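Local coordinates for cyclopenase asqI (Emericella nidulans, PDB 5YY3), which catalyses, with one zinc ion per subunit, the ring contraction of 4'-methoxycyclopenin to 4'-methoxyviridicatin with loss of methyl isocyanate in aspoquinolone biosynthesis, at residues 94-99 with 132-137; 259-264 with 387-392; 328-333 with 350-355; 413-418 with 603-608; 444-449 with 641-646. One frame throughout, in Å; residues are numbered along the deposited sequence.

Contact 1 of 5, residues 94-99 with 132-137; sequences GPKLED and QQRKIF
E98 and R134 meet at the edge of the guanidinium, their flat groups nearly coplanar, across a surface contact that joins the start of helix 97-109 to the Schellman motif ending helix 129-133. The carboxylate and guanidinium planes differ by only 19°, with OE2 of E98 directed at NH2. The two groups form a salt bridge and hydrogen bond, although the modelled separation is too short to be taken at face value. The R134 chain bends at chi3 (62°), which turns NE out of the line of the chain. D130 is a second acidic partner of NH2.

K96 crosses R134 at about a right angle, its CD at the guanidinium edge 4.0 Å from R134 NH2. K96 NZ also lies 4.0 Å from R134 NH2, an approach of like charges that the carboxylates of E98 and D130 would be expected to offset. L97 makes two contacts: its CB covers one guanidinium face near the rim, while its other end slides past I136 in the opposite direction. V53 of helix 53-61 packs against both of these apolar residues. At the closest apolar approach, L97 CD1 rests 3.6 Å from I136 CD1.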
# COMPACT_ATOMS: atom_id res chain seq x y z
N GLY A 94 -43.58 38.07 -17.47
CA GLY A 94 -43.19 39.44 -17.77
C GLY A 94 -41.72 39.69 -18.02
O GLY A 94 -40.89 38.81 -17.84
N PRO A 95 -41.38 40.92 -18.46
CA PRO A 95 -40.02 41.28 -18.86
C PRO A 95 -39.06 41.55 -17.69
O PRO A 95 -37.85 41.56 -17.91
CB PRO A 95 -40.24 42.56 -19.68
CG PRO A 95 -41.41 43.20 -19.01
CD PRO A 95 -42.31 42.06 -18.60
N LYS A 96 -39.59 41.77 -16.49
CA LYS A 96 -38.73 42.14 -15.36
C LYS A 96 -38.64 41.05 -14.29
O LYS A 96 -39.53 40.21 -14.17
CB LYS A 96 -39.21 43.45 -14.73
CG LYS A 96 -38.80 44.69 -15.52
CD LYS A 96 -37.92 45.59 -14.67
CE LYS A 96 -37.09 46.56 -15.52
NZ LYS A 96 -35.85 46.98 -14.80
N LEU A 97 -37.56 41.10 -13.52
CA LEU A 97 -37.29 40.13 -12.46
C LEU A 97 -38.41 40.00 -11.46
O LEU A 97 -38.75 38.89 -11.06
CB LEU A 97 -36.01 40.51 -11.71
CG LEU A 97 -34.70 40.12 -12.37
CD1 LEU A 97 -33.58 40.03 -11.33
CD2 LEU A 97 -34.86 38.82 -13.14
N GLU A 98 -38.96 41.12 -11.02
CA GLU A 98 -40.02 41.07 -10.01
C GLU A 98 -41.24 40.34 -10.54
O GLU A 98 -42.04 39.81 -9.77
CB GLU A 98 -40.40 42.48 -9.53
CG GLU A 98 -39.87 43.61 -10.38
CD GLU A 98 -38.46 43.98 -10.00
OE1 GLU A 98 -38.23 44.37 -8.83
OE2 GLU A 98 -37.57 43.88 -10.86
N ASP A 99 -41.38 40.30 -11.87
CA ASP A 99 -42.43 39.50 -12.48
C ASP A 99 -42.18 38.00 -12.24
O ASP A 99 -43.05 37.30 -11.71
CB ASP A 99 -42.55 39.80 -13.99
CG ASP A 99 -43.03 41.22 -14.27
OD1 ASP A 99 -43.91 41.69 -13.52
OD2 ASP A 99 -42.54 41.86 -15.23
N GLN A 132 -29.40 39.76 -15.80
CA GLN A 132 -28.01 39.90 -16.21
C GLN A 132 -27.53 41.34 -16.10
O GLN A 132 -26.46 41.60 -15.54
CB GLN A 132 -27.82 39.40 -17.63
CG GLN A 132 -28.12 37.94 -17.77
CD GLN A 132 -28.23 37.54 -19.20
OE1 GLN A 132 -27.94 38.33 -20.09
NE2 GLN A 132 -28.64 36.30 -19.45
N GLN A 133 -28.34 42.27 -16.61
CA GLN A 133 -27.98 43.68 -16.58
C GLN A 133 -28.04 44.23 -15.15
O GLN A 133 -27.28 45.13 -14.79
CB GLN A 133 -28.89 44.48 -17.53
CG GLN A 133 -30.34 44.61 -17.08
CD GLN A 133 -31.24 45.26 -18.12
OE1 GLN A 133 -31.22 44.89 -19.31
NE2 GLN A 133 -32.05 46.22 -17.68
N ARG A 134 -28.93 43.67 -14.33
CA ARG A 134 -29.04 44.07 -12.93
C ARG A 134 -28.05 43.29 -12.05
O ARG A 134 -28.15 43.33 -10.82
CB ARG A 134 -30.46 43.85 -12.41
CG ARG A 134 -31.48 44.79 -13.04
CD ARG A 134 -32.91 44.39 -12.73
NE ARG A 134 -33.23 44.44 -11.30
CZ ARG A 134 -34.47 44.47 -10.82
NH1 ARG A 134 -34.69 44.50 -9.52
NH2 ARG A 134 -35.49 44.47 -11.66
N LYS A 135 -27.12 42.60 -12.70
CA LYS A 135 -26.12 41.74 -12.06
C LYS A 135 -26.71 40.89 -10.92
O LYS A 135 -26.04 40.62 -9.93
CB LYS A 135 -24.92 42.59 -11.56
CG LYS A 135 -25.20 43.56 -10.40
CD LYS A 135 -24.10 44.61 -10.23
CE LYS A 135 -23.90 44.99 -8.76
NZ LYS A 135 -23.01 46.17 -8.63
N ILE A 136 -27.96 40.46 -11.08
CA ILE A 136 -28.58 39.54 -10.12
C ILE A 136 -28.41 38.10 -10.59
O ILE A 136 -28.74 37.75 -11.74
CB ILE A 136 -30.07 39.85 -9.88
CG1 ILE A 136 -30.21 41.16 -9.10
CG2 ILE A 136 -30.72 38.72 -9.10
CD1 ILE A 136 -31.63 41.52 -8.74
N PHE A 137 -27.87 37.26 -9.71
CA PHE A 137 -27.37 35.95 -10.11
C PHE A 137 -28.00 34.85 -9.29
O PHE A 137 -28.46 35.10 -8.19
CB PHE A 137 -25.85 35.91 -9.95
CG PHE A 137 -25.13 36.89 -10.82
CD1 PHE A 137 -25.43 36.99 -12.17
CD2 PHE A 137 -24.17 37.74 -10.27
CE1 PHE A 137 -24.77 37.90 -12.96
CE2 PHE A 137 -23.50 38.65 -11.07
CZ PHE A 137 -23.80 38.73 -12.41

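Contact 2 of 5, residues 259-264 with 387-392; sequences EHYGGY and APRDPC
Y264 reaches from a loop to the N-terminal cap of helix 391-410. Its CB points toward the opposing segment, and CG, set between the backbone N and the carbonyl carbon (chi1 49°), carries the ring on toward D390. The two side chains meet tip to tip with ring and carboxylate nearly coplanar, D390 OD2 at the ring edge 3.3 Å from CE2. The same CE2 is 4.1 Å from C392 SG, whose sulfur-aromatic approach to the ring is oblique. At the tip, OH donates to the syn lone pair of D390 OD1 over 2.7 Å, and also lies 3.4 Å from C392 CB. D390 is the N-cap residue: OD1 also accepts a hydrogen bond from C392 N, from above the carboxylate plane, and two donors therefore grip this buried oxygen. Nearby, Y261 OH approaches R389 CD at 3.8 Å, while R389 NH1 is held by D178 and the M456 carbonyl. The contact lies in the hemocyanin-type metal-binding domain, where P388 and R389 pack on N183 of helix 180-193, which carries zinc ligands H186 and H190.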
# COMPACT_ATOMS: atom_id res chain seq x y z
N GLU A 259 -26.66 13.40 5.29
CA GLU A 259 -27.97 13.72 5.83
C GLU A 259 -29.03 13.82 4.74
O GLU A 259 -30.17 13.40 4.93
CB GLU A 259 -27.91 15.04 6.59
CG GLU A 259 -27.54 14.91 8.05
CD GLU A 259 -27.66 16.23 8.79
OE1 GLU A 259 -28.75 16.85 8.71
OE2 GLU A 259 -26.68 16.64 9.44
N HIS A 260 -28.65 14.39 3.59
CA HIS A 260 -29.61 14.78 2.56
C HIS A 260 -29.71 13.77 1.45
O HIS A 260 -30.75 13.69 0.80
CB HIS A 260 -29.26 16.14 1.98
CG HIS A 260 -29.04 17.20 3.02
ND1 HIS A 260 -30.06 17.99 3.49
CD2 HIS A 260 -27.91 17.62 3.64
CE1 HIS A 260 -29.57 18.84 4.39
NE2 HIS A 260 -28.27 18.63 4.49
N TYR A 261 -28.64 13.03 1.19
CA TYR A 261 -28.70 11.90 0.26
C TYR A 261 -27.60 10.89 0.56
O TYR A 261 -26.61 11.20 1.22
CB TYR A 261 -28.60 12.37 -1.18
CG TYR A 261 -27.26 12.96 -1.60
CD1 TYR A 261 -26.96 14.30 -1.38
CD2 TYR A 261 -26.31 12.18 -2.26
CE1 TYR A 261 -25.75 14.84 -1.78
CE2 TYR A 261 -25.11 12.71 -2.67
CZ TYR A 261 -24.83 14.04 -2.43
OH TYR A 261 -23.62 14.56 -2.84
N GLY A 262 -27.80 9.66 0.08
CA GLY A 262 -26.88 8.58 0.35
C GLY A 262 -26.03 8.19 -0.84
O GLY A 262 -26.14 8.76 -1.93
N GLY A 263 -25.17 7.20 -0.63
CA GLY A 263 -24.37 6.65 -1.71
C GLY A 263 -24.90 5.30 -2.13
O GLY A 263 -26.10 5.11 -2.29
N TYR A 264 -23.98 4.35 -2.29
CA TYR A 264 -24.32 3.00 -2.72
C TYR A 264 -23.17 2.09 -2.28
O TYR A 264 -22.03 2.55 -2.14
CB TYR A 264 -24.56 2.94 -4.24
CG TYR A 264 -23.47 3.60 -5.05
CD1 TYR A 264 -22.28 2.93 -5.30
CD2 TYR A 264 -23.61 4.90 -5.55
CE1 TYR A 264 -21.28 3.51 -6.02
CE2 TYR A 264 -22.58 5.50 -6.29
CZ TYR A 264 -21.42 4.78 -6.51
OH TYR A 264 -20.37 5.32 -7.23
N ALA A 387 -22.99 15.59 -8.62
CA ALA A 387 -22.54 14.59 -9.58
C ALA A 387 -21.00 14.48 -9.68
O ALA A 387 -20.47 13.36 -9.63
CB ALA A 387 -23.14 14.87 -10.95
N PRO A 388 -20.27 15.62 -9.82
CA PRO A 388 -18.81 15.50 -9.90
C PRO A 388 -18.17 14.80 -8.69
O PRO A 388 -17.05 14.30 -8.81
CB PRO A 388 -18.33 16.96 -9.98
CG PRO A 388 -19.46 17.70 -10.55
CD PRO A 388 -20.71 17.02 -10.04
N ARG A 389 -18.86 14.76 -7.56
CA ARG A 389 -18.29 14.15 -6.36
C ARG A 389 -18.23 12.63 -6.48
O ARG A 389 -17.36 11.98 -5.90
CB ARG A 389 -19.11 14.52 -5.13
CG ARG A 389 -19.46 15.98 -4.98
CD ARG A 389 -20.35 16.17 -3.75
NE ARG A 389 -20.59 17.59 -3.54
CZ ARG A 389 -19.79 18.39 -2.84
NH1 ARG A 389 -18.71 17.89 -2.26
NH2 ARG A 389 -20.07 19.68 -2.72
N ASP A 390 -19.16 12.07 -7.24
CA ASP A 390 -19.38 10.62 -7.31
C ASP A 390 -18.56 9.95 -8.43
O ASP A 390 -18.64 10.36 -9.58
CB ASP A 390 -20.87 10.39 -7.52
CG ASP A 390 -21.30 8.96 -7.26
OD1 ASP A 390 -20.47 8.03 -7.43
OD2 ASP A 390 -22.49 8.77 -6.90
N PRO A 391 -17.75 8.93 -8.08
CA PRO A 391 -16.93 8.28 -9.11
C PRO A 391 -17.75 7.60 -10.21
O PRO A 391 -17.23 7.43 -11.32
CB PRO A 391 -16.13 7.24 -8.32
CG PRO A 391 -16.10 7.77 -6.93
CD PRO A 391 -17.46 8.40 -6.74
N CYS A 392 -19.00 7.21 -9.95
CA CYS A 392 -19.75 6.57 -11.03
C CYS A 392 -20.00 7.55 -12.18
O CYS A 392 -20.07 7.15 -13.34
CB CYS A 392 -21.08 5.97 -10.53
SG CYS A 392 -22.40 7.11 -10.08

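Contact 3 of 5, residues 328-333 with 350-355; sequences GGILDA and ERYGNL
The packing of I330 against Y352 and of L331 against L355 brings together two helix ends in the hemocyanin-type metal-binding domain, one of them closed by a Schellman motif with A333 as its C-prime residue. Among the apolar contacts, I330 CG2 meets Y352 CB at 3.6 Å, while the tyrosine OH leads away to the backbone N of E308. L331 and L355 lie side by side and point the same way, their CD2 atoms 4.1 Å apart, with Y403 of helix 391-410 packed against both.

Between the two segments no direct hydrogen bond forms; water 1 bridges them, donating to I330 O and to Y352 O, each at 3.0 Å, and accepting from L355 N.

Close packing also occurs at N354, an N-cap residue whose OD1 shares N357 ND2 with D332 OD1; D332 OD2 is hydrogen-bonded to Y193 OH. With CG anti to the backbone N (chi1 -172°), the N354 amide abuts A333 CB, which lies 3.2 Å from CG and 3.1 Å from OD1.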
# COMPACT_ATOMS: atom_id res chain seq x y z
N GLY A 328 -23.01 14.83 -30.04
CA GLY A 328 -23.23 15.38 -28.71
C GLY A 328 -24.68 15.76 -28.50
O GLY A 328 -25.26 15.46 -27.45
N GLY A 329 -25.26 16.42 -29.50
CA GLY A 329 -26.65 16.85 -29.43
C GLY A 329 -27.63 15.69 -29.26
O GLY A 329 -28.54 15.75 -28.43
N ILE A 330 -27.44 14.63 -30.03
CA ILE A 330 -28.34 13.50 -29.95
C ILE A 330 -28.20 12.77 -28.60
O ILE A 330 -29.20 12.40 -27.99
CB ILE A 330 -28.11 12.55 -31.14
CG1 ILE A 330 -28.74 13.19 -32.38
CG2 ILE A 330 -28.68 11.15 -30.85
CD1 ILE A 330 -28.46 12.48 -33.68
N LEU A 331 -26.96 12.58 -28.14
CA LEU A 331 -26.70 12.01 -26.81
C LEU A 331 -27.48 12.75 -25.72
O LEU A 331 -27.94 12.14 -24.76
CB LEU A 331 -25.20 12.06 -26.48
CG LEU A 331 -24.34 10.97 -27.14
CD1 LEU A 331 -22.85 11.25 -26.97
CD2 LEU A 331 -24.73 9.58 -26.61
N ASP A 332 -27.65 14.06 -25.90
CA ASP A 332 -28.34 14.88 -24.91
C ASP A 332 -29.78 15.20 -25.32
O ASP A 332 -30.41 16.09 -24.74
CB ASP A 332 -27.55 16.16 -24.66
CG ASP A 332 -28.00 16.90 -23.42
OD1 ASP A 332 -28.02 16.29 -22.32
OD2 ASP A 332 -28.32 18.10 -23.53
N ALA A 333 -30.29 14.46 -26.32
CA ALA A 333 -31.68 14.58 -26.82
C ALA A 333 -32.10 16.01 -27.18
O ALA A 333 -33.21 16.45 -26.87
CB ALA A 333 -32.67 14.02 -25.82
N GLU A 350 -36.91 7.64 -31.70
CA GLU A 350 -37.17 6.30 -31.21
C GLU A 350 -35.92 5.45 -31.36
O GLU A 350 -35.65 4.57 -30.56
CB GLU A 350 -38.36 5.66 -31.94
CG GLU A 350 -39.69 6.36 -31.64
CD GLU A 350 -40.11 6.20 -30.18
OE1 GLU A 350 -39.80 5.14 -29.59
OE2 GLU A 350 -40.72 7.14 -29.61
N ARG A 351 -35.14 5.75 -32.39
CA ARG A 351 -33.96 4.97 -32.68
C ARG A 351 -32.78 5.37 -31.77
O ARG A 351 -32.06 4.51 -31.24
CB ARG A 351 -33.58 5.11 -34.16
CG ARG A 351 -32.57 4.09 -34.62
CD ARG A 351 -32.39 4.07 -36.12
NE ARG A 351 -33.67 4.22 -36.81
CZ ARG A 351 -33.88 3.85 -38.08
NH1 ARG A 351 -32.90 3.28 -38.77
NH2 ARG A 351 -35.07 4.05 -38.64
N TYR A 352 -32.60 6.68 -31.54
CA TYR A 352 -31.44 7.15 -30.78
C TYR A 352 -31.77 7.61 -29.35
O TYR A 352 -30.89 7.65 -28.49
CB TYR A 352 -30.74 8.26 -31.58
CG TYR A 352 -30.46 7.82 -33.00
CD1 TYR A 352 -29.56 6.79 -33.27
CD2 TYR A 352 -31.12 8.40 -34.08
CE1 TYR A 352 -29.32 6.37 -34.57
CE2 TYR A 352 -30.88 7.98 -35.39
CZ TYR A 352 -29.98 6.97 -35.63
OH TYR A 352 -29.73 6.54 -36.90
N GLY A 353 -33.03 7.95 -29.09
CA GLY A 353 -33.49 8.20 -27.73
C GLY A 353 -32.89 9.39 -27.00
O GLY A 353 -32.54 10.42 -27.60
N ASN A 354 -32.78 9.25 -25.68
CA ASN A 354 -32.18 10.25 -24.80
C ASN A 354 -31.15 9.60 -23.87
O ASN A 354 -31.35 9.54 -22.65
CB ASN A 354 -33.27 10.96 -23.97
CG ASN A 354 -32.72 12.14 -23.19
OD1 ASN A 354 -31.55 12.50 -23.34
ND2 ASN A 354 -33.57 12.78 -22.39
N LEU A 355 -30.06 9.11 -24.44
CA LEU A 355 -29.14 8.22 -23.71
C LEU A 355 -28.43 8.87 -22.51
O LEU A 355 -28.30 8.23 -21.46
CB LEU A 355 -28.09 7.66 -24.67
CG LEU A 355 -27.12 6.63 -24.11
CD1 LEU A 355 -27.89 5.51 -23.43
CD2 LEU A 355 -26.26 6.08 -25.22
O HOH W 1 -29.45 9.69 -26.80

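Contact 4 of 5, residues 413-418 with 603-608; sequences QDITAH and GYPFNR
Q413 NE2 holds two oxygens of the opposite loop. It donates to N607 OD1 over 3.0 Å with an N-H...O angle of 149°. A second, weak bond runs to P605 O, which W610 NE1 also uses. An extended chain beyond CG (chi2 -172°) carries the Q413 amide between Y604 and R608. Its OE1 lies in plane at the edge of the tyrosine ring, 3.4 Å from CE1, and the amide and ring planes stand 77° apart. Water 2 joins the other end of that ring to the facing loop: it is hydrogen-bonded to Y604 OH, donates to I415 O at 2.7 Å and accepts from H418 N.

The contact ties the connection between helix 391-410 and strand 422-431 to a loop of the Ig-like domain, between strand 571-580 and helix 611-614. A cis peptide bond precedes P605, whose CB sits over the centre of the Y604 ring. Outward from there, I415 CD1 presses on P605 CB at 3.4 Å, and Q413 CD lies 3.6 Å from R608 CB.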
# COMPACT_ATOMS: atom_id res chain seq x y z
N GLN A 413 -8.99 16.03 -39.58
CA GLN A 413 -8.86 17.39 -40.08
C GLN A 413 -7.40 17.69 -40.39
O GLN A 413 -6.50 17.16 -39.75
CB GLN A 413 -9.42 18.42 -39.08
CG GLN A 413 -8.77 18.39 -37.70
CD GLN A 413 -9.48 19.29 -36.69
OE1 GLN A 413 -10.42 20.00 -37.04
NE2 GLN A 413 -9.04 19.22 -35.43
N ASP A 414 -7.20 18.53 -41.41
CA ASP A 414 -5.87 18.96 -41.84
C ASP A 414 -5.26 19.93 -40.81
O ASP A 414 -5.81 21.00 -40.57
CB ASP A 414 -5.98 19.64 -43.20
CG ASP A 414 -4.64 19.84 -43.86
OD1 ASP A 414 -3.63 20.04 -43.15
OD2 ASP A 414 -4.59 19.81 -45.11
N ILE A 415 -4.12 19.56 -40.24
CA ILE A 415 -3.55 20.37 -39.17
C ILE A 415 -2.98 21.70 -39.70
O ILE A 415 -2.75 22.63 -38.93
CB ILE A 415 -2.43 19.60 -38.40
CG1 ILE A 415 -2.27 20.16 -36.99
CG2 ILE A 415 -1.09 19.68 -39.12
CD1 ILE A 415 -3.57 20.20 -36.22
N THR A 416 -2.77 21.77 -41.02
CA THR A 416 -2.28 22.99 -41.66
C THR A 416 -3.41 23.89 -42.17
O THR A 416 -3.21 25.07 -42.41
CB THR A 416 -1.36 22.68 -42.86
OG1 THR A 416 -2.14 22.10 -43.90
CG2 THR A 416 -0.24 21.73 -42.48
N ALA A 417 -4.61 23.32 -42.31
CA ALA A 417 -5.75 23.99 -42.95
C ALA A 417 -6.05 25.42 -42.47
O ALA A 417 -6.53 26.24 -43.24
CB ALA A 417 -6.99 23.14 -42.77
N HIS A 418 -5.77 25.74 -41.21
CA HIS A 418 -6.05 27.08 -40.73
C HIS A 418 -4.83 27.69 -40.02
O HIS A 418 -4.97 28.47 -39.07
CB HIS A 418 -7.26 27.07 -39.79
CG HIS A 418 -8.49 26.48 -40.39
ND1 HIS A 418 -9.37 27.20 -41.17
CD2 HIS A 418 -9.01 25.22 -40.32
CE1 HIS A 418 -10.37 26.42 -41.56
NE2 HIS A 418 -10.17 25.22 -41.05
N GLY A 603 -11.80 23.07 -28.41
CA GLY A 603 -10.72 22.12 -28.24
C GLY A 603 -9.85 21.90 -29.45
O GLY A 603 -8.98 21.03 -29.44
N TYR A 604 -10.07 22.70 -30.50
CA TYR A 604 -9.22 22.66 -31.69
C TYR A 604 -7.77 22.90 -31.32
O TYR A 604 -7.46 23.81 -30.56
CB TYR A 604 -9.67 23.72 -32.70
CG TYR A 604 -8.91 23.70 -34.00
CD1 TYR A 604 -9.29 22.85 -35.03
CD2 TYR A 604 -7.80 24.52 -34.19
CE1 TYR A 604 -8.60 22.81 -36.23
CE2 TYR A 604 -7.09 24.48 -35.40
CZ TYR A 604 -7.50 23.63 -36.41
OH TYR A 604 -6.83 23.59 -37.62
N PRO A 605 -6.85 22.12 -31.91
CA PRO A 605 -7.01 21.13 -32.98
C PRO A 605 -7.11 19.68 -32.52
O PRO A 605 -6.98 18.76 -33.32
CB PRO A 605 -5.73 21.33 -33.79
CG PRO A 605 -4.69 21.62 -32.73
CD PRO A 605 -5.42 22.37 -31.61
N PHE A 606 -7.32 19.48 -31.23
CA PHE A 606 -7.35 18.12 -30.70
C PHE A 606 -8.75 17.51 -30.68
O PHE A 606 -8.94 16.44 -30.13
CB PHE A 606 -6.76 18.08 -29.29
CG PHE A 606 -5.28 18.38 -29.26
CD1 PHE A 606 -4.37 17.45 -29.75
CD2 PHE A 606 -4.81 19.58 -28.76
CE1 PHE A 606 -3.04 17.71 -29.71
CE2 PHE A 606 -3.47 19.85 -28.74
CZ PHE A 606 -2.58 18.91 -29.21
N ASN A 607 -9.72 18.18 -31.31
CA ASN A 607 -11.11 17.76 -31.26
C ASN A 607 -11.49 16.82 -32.40
O ASN A 607 -12.54 16.19 -32.37
CB ASN A 607 -12.03 18.98 -31.25
CG ASN A 607 -11.85 19.85 -32.48
OD1 ASN A 607 -10.77 19.87 -33.08
ND2 ASN A 607 -12.90 20.57 -32.87
N ARG A 608 -10.61 16.71 -33.40
CA ARG A 608 -10.75 15.70 -34.46
C ARG A 608 -9.41 15.04 -34.69
O ARG A 608 -8.39 15.59 -34.28
CB ARG A 608 -11.25 16.32 -35.77
CG ARG A 608 -12.74 16.32 -35.91
CD ARG A 608 -13.18 17.33 -36.91
NE ARG A 608 -13.83 18.45 -36.22
CZ ARG A 608 -15.06 18.40 -35.75
NH1 ARG A 608 -15.78 17.30 -35.93
NH2 ARG A 608 -15.59 19.45 -35.13
O HOH W 2 -4.55 24.68 -38.81

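Contact 5 of 5, residues 444-449 with 641-646; sequences ITTFLG and FKIYRT
I444 and I643 belong to a parallel strand pair, in which strand 443-449 runs beside strand 636-644 at the C-terminal end of the modelled chain. Hydrogen bonds alternate along it: I444 N to K642 O, Y644 N to I444 O at 2.9 Å, and T446 N to Y644 O. The last in line, L448 N to T646 O, is more bent, with an N-H...O angle of 138°. Strand 461-475 pairs antiparallel on the far side of 443-449, as strand 571-580 does beyond 636-644, making the pair the parallel step of the mixed sheet in the Ig-like domain.

On the face shared by I444 and I643, their CG1 atoms meet at 4.0 Å. I444 CD1 comes obliquely to the F641 ring, 3.7 Å from CE2. T446 CG2 crosses to I643 CG2 at 3.6 Å, while its OG1 bonds to V565 O. F447 CB touches T646 CG2. L448 CD1 packs 3.9 Å from R645 CG, and the R645 guanidinium continues to a salt bridge with D165 of the second subunit.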
# COMPACT_ATOMS: atom_id res chain seq x y z
N ILE A 444 7.29 24.32 -12.35
CA ILE A 444 6.22 25.03 -11.66
C ILE A 444 5.61 24.18 -10.53
O ILE A 444 5.94 22.99 -10.36
CB ILE A 444 5.14 25.47 -12.66
CG1 ILE A 444 4.51 24.27 -13.37
CG2 ILE A 444 5.75 26.44 -13.70
CD1 ILE A 444 3.44 24.67 -14.41
N THR A 445 4.72 24.79 -9.76
CA THR A 445 4.40 24.25 -8.44
C THR A 445 2.90 24.27 -8.06
O THR A 445 2.21 25.27 -8.22
CB THR A 445 5.18 25.03 -7.37
OG1 THR A 445 6.55 25.09 -7.78
CG2 THR A 445 5.10 24.35 -6.02
N THR A 446 2.44 23.14 -7.55
CA THR A 446 1.12 23.05 -6.96
C THR A 446 1.26 22.82 -5.47
O THR A 446 2.34 22.45 -4.99
CB THR A 446 0.32 21.91 -7.57
OG1 THR A 446 0.95 20.67 -7.23
CG2 THR A 446 0.26 22.06 -9.09
N PHE A 447 0.18 23.01 -4.73
CA PHE A 447 0.19 22.72 -3.30
C PHE A 447 -1.14 22.12 -2.87
O PHE A 447 -2.18 22.36 -3.50
CB PHE A 447 0.52 23.98 -2.48
CG PHE A 447 -0.30 25.19 -2.84
CD1 PHE A 447 -1.56 25.39 -2.28
CD2 PHE A 447 0.19 26.15 -3.72
CE1 PHE A 447 -2.32 26.52 -2.60
CE2 PHE A 447 -0.56 27.28 -4.04
CZ PHE A 447 -1.82 27.46 -3.48
N LEU A 448 -1.09 21.33 -1.82
CA LEU A 448 -2.28 20.77 -1.21
C LEU A 448 -2.40 21.37 0.17
O LEU A 448 -1.58 21.09 1.03
CB LEU A 448 -2.20 19.23 -1.16
CG LEU A 448 -2.23 18.65 -2.58
CD1 LEU A 448 -1.38 17.41 -2.75
CD2 LEU A 448 -3.67 18.37 -3.03
N GLY A 449 -3.39 22.23 0.36
CA GLY A 449 -3.68 22.77 1.67
C GLY A 449 -4.89 22.08 2.27
O GLY A 449 -5.43 21.14 1.68
N PHE A 641 7.89 20.63 -19.61
CA PHE A 641 8.01 21.29 -18.32
C PHE A 641 7.62 20.28 -17.26
O PHE A 641 7.11 19.21 -17.56
CB PHE A 641 7.13 22.54 -18.23
CG PHE A 641 5.65 22.26 -18.24
CD1 PHE A 641 5.00 21.96 -19.43
CD2 PHE A 641 4.90 22.33 -17.08
CE1 PHE A 641 3.63 21.71 -19.46
CE2 PHE A 641 3.53 22.09 -17.11
CZ PHE A 641 2.91 21.78 -18.29
N LYS A 642 7.85 20.63 -16.00
CA LYS A 642 7.54 19.71 -14.94
C LYS A 642 6.66 20.39 -13.91
O LYS A 642 6.84 21.57 -13.59
CB LYS A 642 8.82 19.18 -14.29
CG LYS A 642 9.63 18.22 -15.17
CD LYS A 642 10.80 17.60 -14.38
CE LYS A 642 11.86 16.99 -15.28
NZ LYS A 642 12.86 16.21 -14.49
N ILE A 643 5.70 19.64 -13.40
CA ILE A 643 4.89 20.10 -12.27
C ILE A 643 5.29 19.34 -11.00
O ILE A 643 5.32 18.11 -10.99
CB ILE A 643 3.39 19.91 -12.55
CG1 ILE A 643 3.05 20.58 -13.87
CG2 ILE A 643 2.57 20.48 -11.42
CD1 ILE A 643 1.61 20.40 -14.27
N TYR A 644 5.58 20.11 -9.96
CA TYR A 644 6.01 19.61 -8.65
C TYR A 644 4.89 19.75 -7.63
O TYR A 644 4.31 20.82 -7.44
CB TYR A 644 7.24 20.38 -8.15
CG TYR A 644 8.49 20.18 -8.97
CD1 TYR A 644 8.62 20.76 -10.23
CD2 TYR A 644 9.56 19.42 -8.47
CE1 TYR A 644 9.77 20.57 -10.98
CE2 TYR A 644 10.70 19.22 -9.22
CZ TYR A 644 10.81 19.80 -10.47
OH TYR A 644 11.94 19.61 -11.22
N ARG A 645 4.61 18.64 -6.94
CA ARG A 645 3.60 18.59 -5.91
C ARG A 645 4.19 18.94 -4.55
O ARG A 645 5.32 18.56 -4.24
CB ARG A 645 2.98 17.20 -5.87
CG ARG A 645 1.81 17.05 -4.95
CD ARG A 645 1.16 15.71 -5.17
NE ARG A 645 1.90 14.61 -4.56
CZ ARG A 645 2.15 13.46 -5.18
NH1 ARG A 645 1.74 13.27 -6.43
NH2 ARG A 645 2.83 12.50 -4.54
N THR A 646 3.39 19.64 -3.75
CA THR A 646 3.78 20.22 -2.47
C THR A 646 2.61 20.11 -1.49
O THR A 646 1.45 20.04 -1.91
CB THR A 646 4.20 21.70 -2.70
OG1 THR A 646 5.63 21.77 -2.86
CG2 THR A 646 3.76 22.63 -1.60

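How the contacts relate
Contacts 2 and 3 are buried in the metal-binding domain, and contact 3 falls, in sequence, between the two segments of contact 2; their nearest atoms are about 12 Å apart. Helix 391-410 takes part in both, capped in contact 2 and packed against the leucines of contact 3. Contact 1, at the surface, combines a charged pair with a small apolar contact, whereas contact 2 uses a buried hydroxyl-carboxylate bond and contact 3 packs apolar side chains around a bridging water. Contact 4, also buried, joins loops through a side-chain amide. Partly buried contact 5 relies on backbone pairing. Contacts 4 and 5 alternate along the chain, and strand 571-580 adjoins both.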